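Local atomic coordinates of Myo-inositol dehydrogenase (Corynebacterium glutamicum, PDB entry 3EUW), a protein that probably catalyses the NAD-dependent oxidation of myo-inositol at its 2-hydroxyl, as a tetrameric member of the Gfo/Idh/MocA family. Residues Ile152-Ala157 against Asn226-Arg231. Sequence-based numbering, arbitrary orientation.
Sequences ISRDPA and NIVNSR
Ile-152 to Arg-154 and Val-228 to Ser-230 pair as neighbouring parallel strands, their axes 4.7 Å apart, in the mixed sheet of the C-terminal domain. Ser-153 bonds to both sides of Asn-229, giving its N to Val-228 O (2.8 Å), nearly along the C=O axis, and taking Ser-230 N at its O. Asp-155 N then reaches Ser-230 O at 3.0 Å and carries the ladder one residue past the end of strand 146-154. On one face Ile-152 and Val-228 lie side by side, CG1 of Ile-152 4.1 Å from CB of Val-228. Next along this face, Arg-154 CG packs on Ser-230 CB at 3.6 Å. The Arg-154 chain runs extended from CG to NE (chi3 169°) and lays its guanidinium over Ile-152 CG2, which sits 3.8 Å from that plane. A second subunit meets the same face: its Gln-148 and Glu-242 bind the Arg-154 guanidinium, its Phe-244 makes a cation-pi contact with it, and Asp-238 of Arg-154's own chain adds a salt bridge. On the other face Ser-153 OG bonds to Asp-178 of helix 169-185. Beyond the strands, Arg-231, bent at chi2 (-63°), brings NH1 to Asp-155 OD2 (2.9 Å) in a salt bridge whose hydrogen bond is weak; the carboxylate meets the guanidinium edge with the two planes 55° apart. Arg-231 NH2 also pairs with Asp-173. The Ile-152, Arg-154 and Val-228 face thus joins subunits through a buried arginine whose charge is probably balanced by acids from both chains, while Ser-153 on the other face and Arg-231 past the strand end tie the sheet to helix 169-185.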
ATOM      1  N   ILE A 152       5.315 -15.899   8.270  1.00 12.63           N
ATOM      2  CA  ILE A 152       6.414 -15.164   8.871  1.00 11.48           C
ATOM      3  C   ILE A 152       5.958 -14.574  10.183  1.00 12.73           C
ATOM      4  O   ILE A 152       5.141 -13.642  10.225  1.00 12.92           O
ATOM      5  CB  ILE A 152       6.917 -14.036   7.952  1.00 12.89           C
ATOM      6  CG1 ILE A 152       7.432 -14.641   6.641  1.00 15.98           C
ATOM      7  CG2 ILE A 152       8.012 -13.231   8.663  1.00 11.06           C
ATOM      8  CD1 ILE A 152       7.913 -13.624   5.611  1.00 14.45           C
ATOM      9  N   SER A 153       6.484 -15.147  11.259  1.00 11.72           N
ATOM     10  CA  SER A 153       6.179 -14.713  12.600  1.00 10.77           C
ATOM     11  C   SER A 153       7.465 -14.304  13.317  1.00 11.93           C
ATOM     12  O   SER A 153       8.431 -15.071  13.397  1.00 12.16           O
ATOM     13  CB  SER A 153       5.507 -15.848  13.373  1.00 12.51           C
ATOM     14  OG  SER A 153       4.309 -16.273  12.740  1.00 13.80           O
ATOM     15  N   ARG A 154       7.478 -13.084  13.824  1.00 11.62           N
ATOM     16  CA  ARG A 154       8.633 -12.605  14.560  1.00 11.78           C
ATOM     17  C   ARG A 154       8.163 -11.894  15.819  1.00 12.77           C
ATOM     18  O   ARG A 154       7.391 -10.935  15.756  1.00 12.19           O
ATOM     19  CB  ARG A 154       9.465 -11.658  13.692  1.00 10.18           C
ATOM     20  CG  ARG A 154      10.009 -12.311  12.430  1.00  8.87           C
ATOM     21  CD  ARG A 154      10.694 -11.270  11.534  1.00 10.50           C
ATOM     22  NE  ARG A 154      11.445 -11.873  10.440  1.00  9.31           N
ATOM     23  CZ  ARG A 154      11.411 -11.451   9.181  1.00 10.43           C
ATOM     24  NH1 ARG A 154      10.657 -10.406   8.833  1.00  7.67           N
ATOM     25  NH2 ARG A 154      12.117 -12.089   8.265  1.00 10.42           N
ATOM     26  N   ASP A 155       8.607 -12.384  16.969  1.00 13.21           N
ATOM     27  CA  ASP A 155       8.230 -11.756  18.219  1.00 13.57           C
ATOM     28  C   ASP A 155       9.019 -10.460  18.356  1.00 15.69           C
ATOM     29  O   ASP A 155      10.137 -10.349  17.843  1.00 14.99           O
ATOM     30  CB  ASP A 155       8.551 -12.660  19.409  1.00 12.79           C
ATOM     31  CG  ASP A 155       7.599 -13.817  19.535  1.00 17.19           C
ATOM     32  OD1 ASP A 155       6.649 -13.916  18.727  1.00 20.40           O
ATOM     33  OD2 ASP A 155       7.805 -14.630  20.461  1.00 18.07           O
ATOM     34  N   PRO A 156       8.440  -9.465  19.039  1.00 15.69           N
ATOM     35  CA  PRO A 156       9.086  -8.171  19.258  1.00 16.59           C
ATOM     36  C   PRO A 156      10.416  -8.366  19.972  1.00 16.31           C
ATOM     37  O   PRO A 156      11.419  -7.765  19.597  1.00 16.02           O
ATOM     38  CB  PRO A 156       8.076  -7.421  20.131  1.00 16.63           C
ATOM     39  CG  PRO A 156       6.770  -7.955  19.642  1.00 20.17           C
ATOM     40  CD  PRO A 156       7.043  -9.444  19.509  1.00 18.06           C
ATOM     41  N   ALA A 157      10.417  -9.212  21.003  1.00 15.51           N
ATOM     42  CA  ALA A 157      11.636  -9.485  21.779  1.00 17.35           C
ATOM     43  C   ALA A 157      11.546 -10.801  22.545  1.00 15.75           C
ATOM     44  O   ALA A 157      10.469 -11.374  22.680  1.00 17.63           O
ATOM     45  CB  ALA A 157      11.905  -8.333  22.771  1.00 14.29           C
ATOM     46  N   ASN A 226       6.057 -23.171   4.367  1.00 10.32           N
ATOM     47  CA  ASN A 226       7.330 -22.589   4.787  1.00  9.16           C
ATOM     48  C   ASN A 226       7.117 -21.569   5.910  1.00  8.89           C
ATOM     49  O   ASN A 226       6.436 -20.557   5.742  1.00  7.25           O
ATOM     50  CB  ASN A 226       7.999 -21.954   3.565  1.00  9.02           C
ATOM     51  CG  ASN A 226       9.390 -21.439   3.852  1.00 10.54           C
ATOM     52  OD1 ASN A 226      10.269 -22.180   4.280  1.00 13.06           O
ATOM     53  ND2 ASN A 226       9.592 -20.158   3.609  1.00 17.01           N
ATOM     54  N   ILE A 227       7.705 -21.855   7.067  1.00 10.00           N
ATOM     55  CA  ILE A 227       7.567 -21.002   8.233  1.00 10.84           C
ATOM     56  C   ILE A 227       8.872 -20.333   8.639  1.00 12.89           C
ATOM     57  O   ILE A 227       9.903 -21.001   8.780  1.00 13.74           O
ATOM     58  CB  ILE A 227       7.045 -21.820   9.441  1.00 11.31           C
ATOM     59  CG1 ILE A 227       5.712 -22.483   9.076  1.00  8.27           C
ATOM     60  CG2 ILE A 227       6.872 -20.920  10.656  1.00  6.31           C
ATOM     61  CD1 ILE A 227       5.213 -23.476  10.124  1.00 11.19           C
ATOM     62  N   VAL A 228       8.811 -19.013   8.820  1.00 12.85           N
ATOM     63  CA  VAL A 228       9.959 -18.212   9.231  1.00 12.56           C
ATOM     64  C   VAL A 228       9.697 -17.563  10.601  1.00 13.28           C
ATOM     65  O   VAL A 228       8.712 -16.840  10.787  1.00 14.44           O
ATOM     66  CB  VAL A 228      10.281 -17.099   8.193  1.00 14.80           C
ATOM     67  CG1 VAL A 228      11.483 -16.273   8.667  1.00 10.84           C
ATOM     68  CG2 VAL A 228      10.575 -17.720   6.809  1.00 11.40           C
ATOM     69  N   ASN A 229      10.577 -17.836  11.558  1.00 11.27           N
ATOM     70  CA  ASN A 229      10.442 -17.286  12.905  1.00 12.80           C
ATOM     71  C   ASN A 229      11.699 -16.527  13.342  1.00 13.46           C
ATOM     72  O   ASN A 229      12.818 -16.831  12.896  1.00 12.48           O
ATOM     73  CB  ASN A 229      10.227 -18.397  13.936  1.00  9.89           C
ATOM     74  CG  ASN A 229       8.832 -18.996  13.910  1.00 13.85           C
ATOM     75  OD1 ASN A 229       7.878 -18.453  13.326  1.00 13.08           O
ATOM     76  ND2 ASN A 229       8.704 -20.129  14.581  1.00 11.06           N
ATOM     77  N   SER A 230      11.506 -15.538  14.208  1.00 13.26           N
ATOM     78  CA  SER A 230      12.611 -14.793  14.798  1.00 13.28           C
ATOM     79  C   SER A 230      12.146 -14.358  16.159  1.00 12.71           C
ATOM     80  O   SER A 230      10.974 -14.054  16.339  1.00 15.43           O
ATOM     81  CB  SER A 230      13.001 -13.553  14.016  1.00 13.32           C
ATOM     82  OG  SER A 230      13.997 -12.877  14.761  1.00 15.32           O
ATOM     83  N   ARG A 231      13.064 -14.320  17.113  1.00 12.99           N
ATOM     84  CA  ARG A 231      12.726 -13.944  18.464  1.00 12.13           C
ATOM     85  C   ARG A 231      12.760 -12.442  18.777  1.00 11.78           C
ATOM     86  O   ARG A 231      12.571 -12.048  19.925  1.00 13.75           O
ATOM     87  CB  ARG A 231      13.605 -14.735  19.442  1.00 14.02           C
ATOM     88  CG  ARG A 231      13.112 -16.163  19.707  1.00 10.13           C
ATOM     89  CD  ARG A 231      11.730 -16.163  20.380  1.00 11.24           C
ATOM     90  NE  ARG A 231      11.437 -17.435  21.039  1.00 12.12           N
ATOM     91  CZ  ARG A 231      10.263 -17.764  21.578  1.00 13.79           C
ATOM     92  NH1 ARG A 231       9.250 -16.919  21.551  1.00 14.25           N
ATOM     93  NH2 ARG A 231      10.094 -18.954  22.137  1.00 13.59           N
TER